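Local coordinates for protein NAD-dependent aldehyde dehydrogenase (PDB 3U4J) that probably oxidises aldehydes to carboxylic acids with NAD or NADP as the electron acceptor, at residues S431-S436 and R453-S458; I278-A283 and L411-A416; G37-R42 and V52-E57; Y23-D28 and N222-Y227. All blocks are in the same frame, centred on the assembly; numbering follows the deposited sequence.

Interaction 1. Residues S431-S436 and R453-S458; sequences SASVWS and RCWINS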
loop_
_atom_site.group_PDB
_atom_site.type_symbol
_atom_site.label_atom_id
_atom_site.label_comp_id
_atom_site.label_asym_id
_atom_site.label_seq_id
_atom_site.Cartn_x
_atom_site.Cartn_y
_atom_site.Cartn_z
ATOM N N SER A 431 -7.391 -24.182 -6.226
ATOM C CA SER A 431 -7.067 -24.354 -4.827
ATOM C C SER A 431 -6.102 -25.513 -4.554
ATOM O O SER A 431 -5.876 -26.362 -5.417
ATOM C CB SER A 431 -8.360 -24.561 -4.032
ATOM O OG SER A 431 -8.871 -25.866 -4.232
ATOM N N ALA A 432 -5.568 -25.564 -3.333
ATOM C CA ALA A 432 -4.707 -26.672 -2.901
ATOM C C ALA A 432 -4.513 -26.555 -1.407
ATOM O O ALA A 432 -4.503 -25.449 -0.873
ATOM C CB ALA A 432 -3.342 -26.603 -3.613
ATOM N N SER A 433 -4.385 -27.695 -0.732
ATOM C CA SER A 433 -4.022 -27.724 0.668
ATOM C C SER A 433 -2.794 -28.594 0.867
ATOM O O SER A 433 -2.668 -29.626 0.218
ATOM C CB SER A 433 -5.123 -28.371 1.499
ATOM O OG SER A 433 -6.252 -27.539 1.589
ATOM N N VAL A 434 -1.938 -28.194 1.806
ATOM C CA VAL A 434 -0.795 -28.997 2.260
ATOM C C VAL A 434 -0.964 -29.265 3.757
ATOM O O VAL A 434 -1.207 -28.327 4.548
ATOM C CB VAL A 434 0.563 -28.311 1.966
ATOM C CG1 VAL A 434 1.721 -29.123 2.563
ATOM C CG2 VAL A 434 0.753 -28.169 0.470
ATOM N N TRP A 435 -0.901 -30.547 4.129
ATOM C CA TRP A 435 -0.913 -30.960 5.536
ATOM C C TRP A 435 0.458 -31.503 5.958
ATOM O O TRP A 435 0.917 -32.509 5.420
ATOM C CB TRP A 435 -2.004 -32.009 5.780
ATOM C CG TRP A 435 -3.434 -31.521 5.485
ATOM C CD1 TRP A 435 -4.015 -31.400 4.268
ATOM C CD2 TRP A 435 -4.417 -31.092 6.448
ATOM N NE1 TRP A 435 -5.319 -30.931 4.402
ATOM C CE2 TRP A 435 -5.586 -30.743 5.731
ATOM C CE3 TRP A 435 -4.429 -30.998 7.849
ATOM C CZ2 TRP A 435 -6.753 -30.281 6.364
ATOM C CZ3 TRP A 435 -5.589 -30.560 8.477
ATOM C CH2 TRP A 435 -6.734 -30.194 7.729
ATOM N N SER A 436 1.117 -30.816 6.898
ATOM C CA SER A 436 2.468 -31.175 7.355
ATOM C C SER A 436 2.770 -30.377 8.615
ATOM O O SER A 436 2.253 -29.267 8.781
ATOM C CB SER A 436 3.514 -30.891 6.275
ATOM O OG SER A 436 4.829 -31.102 6.783
ATOM N N ARG A 453 -5.721 -20.141 -4.365
ATOM C CA ARG A 453 -6.362 -20.225 -3.056
ATOM C C ARG A 453 -5.722 -21.418 -2.360
ATOM O O ARG A 453 -5.997 -22.576 -2.722
ATOM C CB ARG A 453 -7.888 -20.423 -3.189
ATOM C CG ARG A 453 -8.597 -19.294 -3.949
ATOM C CD ARG A 453 -10.083 -19.571 -4.159
ATOM N NE ARG A 453 -10.873 -19.465 -2.906
ATOM C CZ ARG A 453 -12.209 -19.402 -2.878
ATOM N NH1 ARG A 453 -12.888 -19.365 -4.021
ATOM N NH2 ARG A 453 -12.875 -19.320 -1.724
ATOM N N CYS A 454 -4.827 -21.138 -1.409
ATOM C CA CYS A 454 -4.039 -22.195 -0.798
ATOM C C CYS A 454 -4.303 -22.259 0.676
ATOM O O CYS A 454 -4.678 -21.246 1.282
ATOM C CB CYS A 454 -2.552 -21.922 -1.063
ATOM S SG CYS A 454 -2.084 -22.304 -2.750
ATOM N N TRP A 455 -4.121 -23.454 1.249
ATOM C CA TRP A 455 -4.320 -23.662 2.667
ATOM C C TRP A 455 -3.179 -24.549 3.186
ATOM O O TRP A 455 -2.719 -25.452 2.470
ATOM C CB TRP A 455 -5.614 -24.414 2.956
ATOM C CG TRP A 455 -6.836 -23.636 2.944
ATOM C CD1 TRP A 455 -7.498 -23.152 4.027
ATOM C CD2 TRP A 455 -7.592 -23.252 1.793
ATOM N NE1 TRP A 455 -8.643 -22.488 3.626
ATOM C CE2 TRP A 455 -8.721 -22.537 2.256
ATOM C CE3 TRP A 455 -7.427 -23.440 0.411
ATOM C CZ2 TRP A 455 -9.679 -21.988 1.382
ATOM C CZ3 TRP A 455 -8.395 -22.913 -0.454
ATOM C CH2 TRP A 455 -9.501 -22.196 0.041
ATOM N N ILE A 456 -2.733 -24.276 4.407
ATOM C CA ILE A 456 -1.844 -25.206 5.107
ATOM C C ILE A 456 -2.590 -25.744 6.322
ATOM O O ILE A 456 -3.133 -24.953 7.103
ATOM C CB ILE A 456 -0.465 -24.544 5.519
ATOM C CG1 ILE A 456 0.404 -24.334 4.278
ATOM C CG2 ILE A 456 0.303 -25.466 6.532
ATOM C CD1 ILE A 456 1.675 -23.542 4.509
ATOM N N ASN A 457 -2.652 -27.073 6.471
ATOM C CA ASN A 457 -3.299 -27.695 7.646
ATOM C C ASN A 457 -4.755 -27.265 7.842
ATOM O O ASN A 457 -5.242 -27.071 8.977
ATOM C CB ASN A 457 -2.477 -27.437 8.921
ATOM C CG ASN A 457 -1.086 -28.065 8.859
ATOM O OD1 ASN A 457 -0.117 -27.540 9.441
ATOM N ND2 ASN A 457 -0.977 -29.190 8.162
ATOM N N SER A 458 -5.434 -27.071 6.723
ATOM C CA SER A 458 -6.796 -26.590 6.737
ATOM C C SER A 458 -7.346 -26.738 5.319
ATOM O O SER A 458 -6.619 -27.096 4.387
ATOM C CB SER A 458 -6.840 -25.115 7.211
ATOM O OG SER A 458 -5.838 -24.354 6.567
#

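Interaction 2. Residues I278-A283 and L411-A416; sequences IVFADA and LTFKTA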
loop_
_atom_site.group_PDB
_atom_site.type_symbol
_atom_site.label_atom_id
_atom_site.label_comp_id
_atom_site.label_asym_id
_atom_site.label_seq_id
_atom_site.Cartn_x
_atom_site.Cartn_y
_atom_site.Cartn_z
ATOM N N ILE A 278 -2.539 -32.396 -0.134
ATOM C CA ILE A 278 -1.299 -33.172 -0.026
ATOM C C ILE A 278 -1.098 -33.412 1.446
ATOM O O ILE A 278 -1.051 -32.453 2.218
ATOM C CB ILE A 278 -0.060 -32.397 -0.560
ATOM C CG1 ILE A 278 -0.192 -32.031 -2.052
ATOM C CG2 ILE A 278 1.217 -33.264 -0.389
ATOM C CD1 ILE A 278 -1.361 -31.099 -2.377
ATOM N N VAL A 279 -1.006 -34.691 1.818
ATOM C CA VAL A 279 -0.842 -35.097 3.190
ATOM C C VAL A 279 0.502 -35.814 3.329
ATOM O O VAL A 279 0.726 -36.923 2.790
ATOM C CB VAL A 279 -1.979 -35.994 3.679
ATOM C CG1 VAL A 279 -1.858 -36.244 5.201
ATOM C CG2 VAL A 279 -3.311 -35.348 3.367
ATOM N N PHE A 280 1.401 -35.133 4.034
ATOM C CA PHE A 280 2.725 -35.665 4.299
ATOM C C PHE A 280 2.702 -36.551 5.500
ATOM O O PHE A 280 1.842 -36.408 6.381
ATOM C CB PHE A 280 3.729 -34.515 4.488
ATOM C CG PHE A 280 4.096 -33.868 3.210
ATOM C CD1 PHE A 280 5.075 -34.417 2.400
ATOM C CD2 PHE A 280 3.437 -32.709 2.785
ATOM C CE1 PHE A 280 5.420 -33.811 1.188
ATOM C CE2 PHE A 280 3.771 -32.097 1.580
ATOM C CZ PHE A 280 4.777 -32.638 0.790
ATOM N N ALA A 281 3.674 -37.463 5.530
ATOM C CA ALA A 281 3.813 -38.439 6.600
ATOM C C ALA A 281 3.853 -37.807 7.988
ATOM O O ALA A 281 3.425 -38.423 8.965
ATOM C CB ALA A 281 5.062 -39.311 6.357
ATOM N N ASP A 282 4.319 -36.563 8.090
ATOM C CA ASP A 282 4.408 -35.913 9.398
ATOM C C ASP A 282 3.193 -35.042 9.735
ATOM O O ASP A 282 3.251 -34.224 10.654
ATOM C CB ASP A 282 5.705 -35.091 9.512
ATOM C CG ASP A 282 5.784 -33.976 8.495
ATOM O OD1 ASP A 282 4.740 -33.549 7.930
ATOM O OD2 ASP A 282 6.913 -33.525 8.251
ATOM N N ALA A 283 2.092 -35.207 9.003
ATOM C CA ALA A 283 0.872 -34.459 9.314
ATOM C C ALA A 283 0.219 -34.930 10.629
ATOM O O ALA A 283 0.500 -36.045 11.116
ATOM C CB ALA A 283 -0.127 -34.532 8.152
ATOM N N LEU A 411 -4.259 -40.758 -4.791
ATOM C CA LEU A 411 -2.989 -41.130 -5.402
ATOM C C LEU A 411 -1.900 -41.015 -4.320
ATOM O O LEU A 411 -2.018 -40.190 -3.397
ATOM C CB LEU A 411 -2.648 -40.188 -6.567
ATOM C CG LEU A 411 -3.570 -40.023 -7.777
ATOM C CD1 LEU A 411 -4.700 -38.980 -7.560
ATOM C CD2 LEU A 411 -2.735 -39.654 -9.000
ATOM N N THR A 412 -0.855 -41.837 -4.406
ATOM C CA THR A 412 0.214 -41.798 -3.402
ATOM C C THR A 412 1.465 -41.166 -4.003
ATOM O O THR A 412 1.620 -41.112 -5.223
ATOM C CB THR A 412 0.593 -43.234 -2.845
ATOM O OG1 THR A 412 1.038 -44.055 -3.929
ATOM C CG2 THR A 412 -0.591 -43.920 -2.182
ATOM N N PHE A 413 2.366 -40.686 -3.147
ATOM C CA PHE A 413 3.636 -40.164 -3.613
ATOM C C PHE A 413 4.685 -40.504 -2.568
ATOM O O PHE A 413 4.359 -40.814 -1.427
ATOM C CB PHE A 413 3.568 -38.637 -3.823
ATOM C CG PHE A 413 3.414 -37.856 -2.539
ATOM C CD1 PHE A 413 4.528 -37.437 -1.831
ATOM C CD2 PHE A 413 2.150 -37.541 -2.039
ATOM C CE1 PHE A 413 4.402 -36.722 -0.642
ATOM C CE2 PHE A 413 2.008 -36.830 -0.854
ATOM C CZ PHE A 413 3.137 -36.422 -0.141
ATOM N N LYS A 414 5.948 -40.438 -2.960
ATOM C CA LYS A 414 7.047 -40.679 -2.018
ATOM C C LYS A 414 7.718 -39.394 -1.541
ATOM O O LYS A 414 8.039 -39.288 -0.357
ATOM C CB LYS A 414 8.056 -41.650 -2.633
ATOM C CG LYS A 414 9.024 -42.315 -1.630
ATOM C CD LYS A 414 9.165 -43.847 -1.910
ATOM C CE LYS A 414 9.155 -44.152 -3.430
ATOM N NZ LYS A 414 8.257 -45.310 -3.796
ATOM N N THR A 415 7.931 -38.419 -2.435
ATOM C CA THR A 415 8.717 -37.216 -2.053
ATOM C C THR A 415 7.949 -35.911 -2.240
ATOM O O THR A 415 7.033 -35.837 -3.041
ATOM C CB THR A 415 10.018 -37.094 -2.888
ATOM O OG1 THR A 415 9.660 -36.800 -4.245
ATOM C CG2 THR A 415 10.839 -38.395 -2.835
ATOM N N ALA A 416 8.347 -34.863 -1.531
ATOM C CA ALA A 416 7.715 -33.560 -1.761
ATOM C C ALA A 416 7.809 -33.148 -3.243
ATOM O O ALA A 416 6.815 -32.680 -3.814
ATOM C CB ALA A 416 8.267 -32.499 -0.838
#

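Interaction 3. Residues G37-R42 and V52-E57; sequences GSTIDR and VGTWPE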
loop_
_atom_site.group_PDB
_atom_site.type_symbol
_atom_site.label_atom_id
_atom_site.label_comp_id
_atom_site.label_asym_id
_atom_site.label_seq_id
_atom_site.Cartn_x
_atom_site.Cartn_y
_atom_site.Cartn_z
ATOM N N GLY A 37 -44.506 -12.818 -19.297
ATOM C CA GLY A 37 -45.130 -13.527 -18.180
ATOM C C GLY A 37 -44.601 -14.936 -17.995
ATOM O O GLY A 37 -45.105 -15.674 -17.144
ATOM N N SER A 38 -43.610 -15.338 -18.804
ATOM C CA SER A 38 -43.102 -16.718 -18.696
ATOM C C SER A 38 -42.276 -16.854 -17.395
ATOM O O SER A 38 -41.667 -15.884 -16.940
ATOM C CB SER A 38 -42.293 -17.117 -19.943
ATOM O OG SER A 38 -41.771 -18.455 -19.819
ATOM N N THR A 39 -42.324 -18.028 -16.785
ATOM C CA THR A 39 -41.623 -18.284 -15.523
ATOM C C THR A 39 -40.939 -19.651 -15.557
ATOM O O THR A 39 -41.172 -20.460 -16.476
ATOM C CB THR A 39 -42.579 -18.241 -14.298
ATOM O OG1 THR A 39 -43.533 -19.299 -14.423
ATOM C CG2 THR A 39 -43.322 -16.894 -14.182
ATOM N N ILE A 40 -40.085 -19.890 -14.563
ATOM C CA ILE A 40 -39.329 -21.140 -14.416
ATOM C C ILE A 40 -39.601 -21.608 -13.011
ATOM O O ILE A 40 -39.591 -20.801 -12.094
ATOM C CB ILE A 40 -37.786 -20.887 -14.550
ATOM C CG1 ILE A 40 -37.432 -20.532 -15.993
ATOM C CG2 ILE A 40 -36.947 -22.132 -14.099
ATOM C CD1 ILE A 40 -36.118 -19.767 -16.121
ATOM N N ASP A 41 -39.874 -22.886 -12.838
ATOM C CA ASP A 41 -40.074 -23.439 -11.504
ATOM C C ASP A 41 -38.787 -24.131 -11.041
ATOM O O ASP A 41 -38.029 -24.666 -11.859
ATOM C CB ASP A 41 -41.179 -24.508 -11.526
ATOM C CG ASP A 41 -42.590 -23.937 -11.755
ATOM O OD1 ASP A 41 -42.847 -22.728 -11.597
ATOM O OD2 ASP A 41 -43.485 -24.748 -12.068
ATOM N N ARG A 42 -38.583 -24.149 -9.730
ATOM C CA ARG A 42 -37.534 -24.946 -9.102
ATOM C C ARG A 42 -38.167 -26.004 -8.195
ATOM O O ARG A 42 -38.875 -25.675 -7.248
ATOM C CB ARG A 42 -36.581 -24.061 -8.249
ATOM C CG ARG A 42 -35.554 -24.853 -7.464
ATOM C CD ARG A 42 -34.745 -25.765 -8.377
ATOM N NE ARG A 42 -33.513 -26.232 -7.732
ATOM C CZ ARG A 42 -32.772 -27.254 -8.164
ATOM N NH1 ARG A 42 -33.149 -27.947 -9.238
ATOM N NH2 ARG A 42 -31.663 -27.599 -7.500
ATOM N N VAL A 52 -40.510 -25.315 -4.964
ATOM C CA VAL A 52 -40.069 -24.409 -3.886
ATOM C C VAL A 52 -39.791 -22.991 -4.326
ATOM O O VAL A 52 -39.620 -22.108 -3.480
ATOM C CB VAL A 52 -38.817 -24.974 -3.124
ATOM C CG1 VAL A 52 -39.192 -26.229 -2.383
ATOM C CG2 VAL A 52 -37.648 -25.235 -4.096
ATOM N N GLY A 53 -39.716 -22.759 -5.630
ATOM C CA GLY A 53 -39.600 -21.405 -6.123
ATOM C C GLY A 53 -40.015 -21.268 -7.574
ATOM O O GLY A 53 -39.923 -22.222 -8.347
ATOM N N THR A 54 -40.471 -20.079 -7.937
ATOM C CA THR A 54 -40.637 -19.720 -9.345
ATOM C C THR A 54 -40.298 -18.271 -9.588
ATOM O O THR A 54 -40.559 -17.404 -8.753
ATOM C CB THR A 54 -42.035 -20.147 -10.003
ATOM O OG1 THR A 54 -42.713 -19.034 -10.621
ATOM C CG2 THR A 54 -42.926 -20.966 -9.108
ATOM N N TRP A 55 -39.647 -18.030 -10.721
ATOM C CA TRP A 55 -39.183 -16.707 -11.074
ATOM C C TRP A 55 -39.310 -16.531 -12.574
ATOM O O TRP A 55 -39.452 -17.530 -13.295
ATOM C CB TRP A 55 -37.703 -16.499 -10.638
ATOM C CG TRP A 55 -36.904 -17.748 -10.678
ATOM C CD1 TRP A 55 -36.361 -18.334 -11.777
ATOM C CD2 TRP A 55 -36.597 -18.596 -9.577
ATOM N NE1 TRP A 55 -35.733 -19.488 -11.439
ATOM C CE2 TRP A 55 -35.848 -19.673 -10.085
ATOM C CE3 TRP A 55 -36.879 -18.548 -8.206
ATOM C CZ2 TRP A 55 -35.370 -20.697 -9.280
ATOM C CZ3 TRP A 55 -36.386 -19.565 -7.389
ATOM C CH2 TRP A 55 -35.643 -20.625 -7.931
ATOM N N PRO A 56 -39.191 -15.285 -13.062
ATOM C CA PRO A 56 -39.406 -15.064 -14.477
ATOM C C PRO A 56 -38.371 -15.747 -15.349
ATOM O O PRO A 56 -37.222 -16.018 -14.909
ATOM C CB PRO A 56 -39.285 -13.541 -14.624
ATOM C CG PRO A 56 -39.705 -13.011 -13.299
ATOM C CD PRO A 56 -39.078 -14.010 -12.329
ATOM N N GLU A 57 -38.796 -16.042 -16.575
ATOM C CA GLU A 57 -37.886 -16.487 -17.598
ATOM C C GLU A 57 -37.630 -15.258 -18.442
ATOM O O GLU A 57 -38.468 -14.908 -19.280
ATOM C CB GLU A 57 -38.529 -17.601 -18.435
ATOM C CG GLU A 57 -37.669 -18.021 -19.625
ATOM C CD GLU A 57 -38.356 -19.042 -20.564
ATOM O OE1 GLU A 57 -39.509 -19.487 -20.305
ATOM O OE2 GLU A 57 -37.713 -19.377 -21.580
#

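Interaction 4. Residues Y23-D28 and N222-Y227; sequences YQMLVD and NVVTGY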
loop_
_atom_site.group_PDB
_atom_site.type_symbol
_atom_site.label_atom_id
_atom_site.label_comp_id
_atom_site.label_asym_id
_atom_site.label_seq_id
_atom_site.Cartn_x
_atom_site.Cartn_y
_atom_site.Cartn_z
ATOM N N TYR A 23 -41.288 -15.308 -7.076
ATOM C CA TYR A 23 -40.395 -14.154 -7.020
ATOM C C TYR A 23 -40.462 -13.350 -8.295
ATOM O O TYR A 23 -40.797 -13.885 -9.350
ATOM C CB TYR A 23 -38.937 -14.587 -6.865
ATOM C CG TYR A 23 -38.622 -15.410 -5.637
ATOM C CD1 TYR A 23 -38.123 -14.811 -4.476
ATOM C CD2 TYR A 23 -38.773 -16.793 -5.666
ATOM C CE1 TYR A 23 -37.821 -15.586 -3.335
ATOM C CE2 TYR A 23 -38.469 -17.576 -4.553
ATOM C CZ TYR A 23 -37.999 -16.952 -3.390
ATOM O OH TYR A 23 -37.717 -17.731 -2.318
ATOM N N GLN A 24 -40.106 -12.071 -8.194
ATOM C CA GLN A 24 -40.027 -11.200 -9.353
ATOM C C GLN A 24 -38.610 -10.661 -9.565
ATOM O O GLN A 24 -37.820 -10.532 -8.602
ATOM C CB GLN A 24 -41.006 -10.040 -9.192
ATOM C CG GLN A 24 -42.498 -10.438 -9.356
ATOM C CD GLN A 24 -43.388 -9.226 -9.237
ATOM O OE1 GLN A 24 -43.465 -8.594 -8.172
ATOM N NE2 GLN A 24 -44.032 -8.859 -10.340
HETATM N N MSE A 25 -38.297 -10.332 -10.818
HETATM C CA MSE A 25 -37.059 -9.625 -11.127
HETATM C C MSE A 25 -37.080 -8.263 -10.467
HETATM O O MSE A 25 -38.138 -7.796 -10.030
HETATM C CB MSE A 25 -36.858 -9.512 -12.637
HETATM C CG MSE A 25 -36.673 -10.879 -13.294
HETATM SE SE MSE A 25 -36.198 -10.640 -15.192
HETATM C CE MSE A 25 -37.940 -10.346 -15.976
ATOM N N LEU A 26 -35.927 -7.627 -10.357
ATOM C CA LEU A 26 -35.922 -6.303 -9.774
ATOM C C LEU A 26 -35.085 -5.405 -10.651
ATOM O O LEU A 26 -33.893 -5.583 -10.760
ATOM C CB LEU A 26 -35.465 -6.370 -8.309
ATOM C CG LEU A 26 -35.189 -5.178 -7.368
ATOM C CD1 LEU A 26 -35.543 -3.810 -7.842
ATOM C CD2 LEU A 26 -35.717 -5.481 -5.946
ATOM N N VAL A 27 -35.739 -4.435 -11.289
ATOM C CA VAL A 27 -35.109 -3.565 -12.259
ATOM C C VAL A 27 -35.503 -2.117 -11.997
ATOM O O VAL A 27 -36.693 -1.800 -11.924
ATOM C CB VAL A 27 -35.528 -3.993 -13.693
ATOM C CG1 VAL A 27 -34.969 -3.051 -14.737
ATOM C CG2 VAL A 27 -35.054 -5.430 -13.975
ATOM N N ASP A 28 -34.507 -1.251 -11.853
ATOM C CA ASP A 28 -34.702 0.189 -11.632
ATOM C C ASP A 28 -35.584 0.398 -10.412
ATOM O O ASP A 28 -36.474 1.257 -10.409
ATOM C CB ASP A 28 -35.329 0.876 -12.874
ATOM C CG ASP A 28 -35.094 2.361 -12.895
ATOM O OD1 ASP A 28 -34.146 2.817 -12.219
ATOM O OD2 ASP A 28 -35.828 3.089 -13.624
ATOM N N ASN A 222 -29.692 -4.503 -9.684
ATOM C CA ASN A 222 -30.823 -5.071 -10.420
ATOM C C ASN A 222 -30.603 -6.572 -10.491
ATOM O O ASN A 222 -29.448 -7.020 -10.493
ATOM C CB ASN A 222 -30.813 -4.538 -11.865
ATOM C CG ASN A 222 -30.800 -3.036 -11.924
ATOM O OD1 ASN A 222 -31.836 -2.405 -11.780
ATOM N ND2 ASN A 222 -29.623 -2.451 -12.145
ATOM N N VAL A 223 -31.686 -7.344 -10.578
ATOM C CA VAL A 223 -31.548 -8.790 -10.714
ATOM C C VAL A 223 -32.484 -9.282 -11.819
ATOM O O VAL A 223 -33.656 -8.918 -11.832
ATOM C CB VAL A 223 -31.887 -9.544 -9.411
ATOM C CG1 VAL A 223 -31.679 -11.059 -9.554
ATOM C CG2 VAL A 223 -30.972 -9.089 -8.322
ATOM N N VAL A 224 -31.954 -10.150 -12.684
ATOM C CA VAL A 224 -32.730 -10.780 -13.746
ATOM C C VAL A 224 -32.574 -12.293 -13.604
ATOM O O VAL A 224 -31.555 -12.778 -13.095
ATOM C CB VAL A 224 -32.305 -10.282 -15.159
ATOM C CG1 VAL A 224 -32.654 -8.812 -15.331
ATOM C CG2 VAL A 224 -30.804 -10.502 -15.407
ATOM N N THR A 225 -33.596 -13.028 -14.027
ATOM C CA THR A 225 -33.612 -14.475 -13.891
ATOM C C THR A 225 -33.981 -15.110 -15.237
ATOM O O THR A 225 -34.624 -14.476 -16.101
ATOM C CB THR A 225 -34.598 -14.933 -12.789
ATOM O OG1 THR A 225 -35.927 -14.461 -13.092
ATOM C CG2 THR A 225 -34.168 -14.369 -11.408
ATOM N N GLY A 226 -33.584 -16.355 -15.414
ATOM C CA GLY A 226 -33.809 -17.000 -16.690
ATOM C C GLY A 226 -32.814 -18.112 -16.933
ATOM O O GLY A 226 -32.033 -18.493 -16.029
ATOM N N TYR A 227 -32.820 -18.633 -18.160
ATOM C CA TYR A 227 -31.851 -19.669 -18.490
ATOM C C TYR A 227 -30.473 -19.052 -18.708
ATOM O O TYR A 227 -30.319 -17.814 -18.603
ATOM C CB TYR A 227 -32.345 -20.493 -19.687
ATOM C CG TYR A 227 -33.574 -21.279 -19.342
ATOM C CD1 TYR A 227 -33.500 -22.377 -18.489
ATOM C CD2 TYR A 227 -34.822 -20.925 -19.859
ATOM C CE1 TYR A 227 -34.647 -23.109 -18.160
ATOM C CE2 TYR A 227 -35.973 -21.653 -19.532
ATOM C CZ TYR A 227 -35.872 -22.741 -18.694
ATOM O OH TYR A 227 -36.994 -23.484 -18.365
#

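Interaction 1. Residues S431-S436 and R453-S458
Asn457 N gives the shortest hydrogen bond of this parallel strand pair, reaching Val434 O over 2.7 Å with 163° at the hydrogen. Toward the start of both strands the ladder continues with Val434 N to Trp455 O, Trp455 N to Ala432 O and Ala432 N to Arg453 O. The same oxygens also take CA-H contacts, as where Ser433 CA lies 3.2 Å from Trp455 O. Past the last rung the chain turns at Asn457 and passes over one face of the Trp435 indole. Trp435 CG stands anti to its carbonyl carbon, beside the backbone N (chi1 -61°). Asn457 CA sits 3.8 Å from the centroid of the six-membered ring, a CH-pi contact. Ser458 N lies over the same face, also set toward the rim, 3.5 Å from Trp435 CZ2. A second tie holds this turn to the strand: Ser433 OG donates to Ser458 O at 2.9 Å, in the carbonyl plane. On that side of the sheet Trp455 turns its edge to Ser431, with CZ3 3.9 Å from Ser431 CB. An alanine in place of Trp435 would probably leave the turn at Asn457 and Ser458 without its flat cover and Gln277, which accepts from the indole NE1, without that donor. Val434 and Cys454 pack on helix 439-448, which links the two strands as a beta-alpha-beta unit, while Trp435 leans on helix 285-297. Strand 275-279 borders 431-435 on its other edge, and beyond 453-456 a strand of a second subunit continues the sheet in parallel.

Interaction 2. Residues I278-A283 and L411-A416
Where two strands of a mostly parallel sheet, 275-279 and 407-413, give way to their following loops, Phe280 and Phe413 form an offset edge-to-face (T-shaped) pair. The ring centroids stand 5.2 Å apart and the planes are inclined at 76°. Phe413 presents its edge: its CZ lies 3.6 Å above the plane of the Phe280 ring, displaced toward the rim, and Phe280 CD1 in turn lies in the plane of Phe413. The torsion that sends Phe413 this way puts CG between its own N and carbonyl carbon (chi1 68°). The strands are not direct neighbours, since strand 307-313 runs between them, so the rings bridge across it in the alpha/beta sheet at the core of what is, in aldehyde dehydrogenases, the catalytic domain. Gln313 of that middle strand touches both rings. Farther round Phe413, Ile278 CG2 packs 3.7 Å from CE2, the two side chains crossing at about a right angle. Ala416 adds its methyl to the other ring, with CB 3.7 Å from Phe280 CE1. This alanine opens helix 416-424, whose N-cap is Thr415, and from the same helix Ala419 and Leu422 pack on Phe413.

Interaction 3. Residues G37-R42 and V52-E57
Ser38 OG and Glu57 CG each stand anti to their own backbone N (chi1 179° and 174°), and the glutamate runs on extended, which brings its carboxylate to the serine hydroxyl. Ser38 OG donates to Glu57 OE1 over a short 2.5 Å, arriving from above the carboxylate plane. The same two residues are joined through the backbone, where Glu57 N meets Ser38 O at 2.9 Å from above the carbonyl plane, so the serine is gripped twice. An alanine at Glu57 would probably leave the Ser38 hydroxyl without this acceptor and free to turn. Further along, Ile40 N and Trp55 O, then Trp55 N and Ile40 O, form a hydrogen-bonded pair. The Trp55 indole, with CG between the backbone N and the carbonyl carbon (chi1 32°, off the usual staggered value), lies back along the sheet: Ile40 O stands over one face, Ile40 CG2 is 3.9 Å from NE1, and Arg42 CB comes within 3.6 Å of CH2. NE1 itself donates to Glu198 O. A side chain at Gly53 would run into this ring. Arg42 CG packs beside Val52 CG2, while its guanidinium group leads off to the carbonyl oxygens of Glu112 and Ile347. At the far end Arg42 O takes Val52 N at 2.8 Å and, weakly, Gly53 N at 3.4 Å. Two residues thus face one, a classic beta bulge in an antiparallel hairpin, and it lies close to the calcium site of Leu17 and Glu50.

Interaction 4. Residues Y23-D28 and N222-Y227
Asn222 begins the pairing with its side chain: OD1 accepts from Asp28 N at 2.9 Å, nearly along the C=O axis and close to straight, with 172° at the hydrogen. The ND2 end donates to Gly219 O and Val192 O, so both ends of the carboxamide are held and its rotation is fixed. Next comes Val223, whose N and O both bond to Leu26: N to Leu26 O at 2.8 Å and O to Leu26 N at 3.0 Å. These make a single antiparallel bridge by which strand 25-27 docks on strand 221-223, an edge strand of the large sheet that forms the coenzyme-binding domain in aldehyde dehydrogenases. Val224 then packs against the selenomethionine Met25, with CB 3.9 Å from SE. Thr225 touches the same side chain, OG1 lying 3.7 Å from Met25 CG while donating its own bond to Pro56 O. The amide N of Thr225 is buried against the selenium with no partner in the model. Three bonds, all to backbone N or O on the side of 23-28, therefore fix the register near Asn222, whereas toward Thr225 no hydrogen bond crosses between the two segments and the contact is van der Waals packing around the selenomethionine.

Overall arrangement
The four contacts form two separate clusters on opposite sides of the chain's centre. Interactions 3 and 4, with centres 11 Å apart, join the N-terminal strands to one another and to strand 221-223; they touch where Thr54 meets Tyr23 and Pro56 meets Thr225. Interactions 1 and 2, with centres 13 Å apart, share the other large sheet, in which strands 275-279 and 431-435 are neighbours. Between clusters, centres lie 38 to 49 Å apart. Along the chain, interaction 3 falls in the span bridged by interaction 4, and interactions 2 and 1 follow in turn. The division agrees with the coenzyme-binding and catalytic domains of aldehyde dehydrogenases; only interaction 1 reaches other subunits.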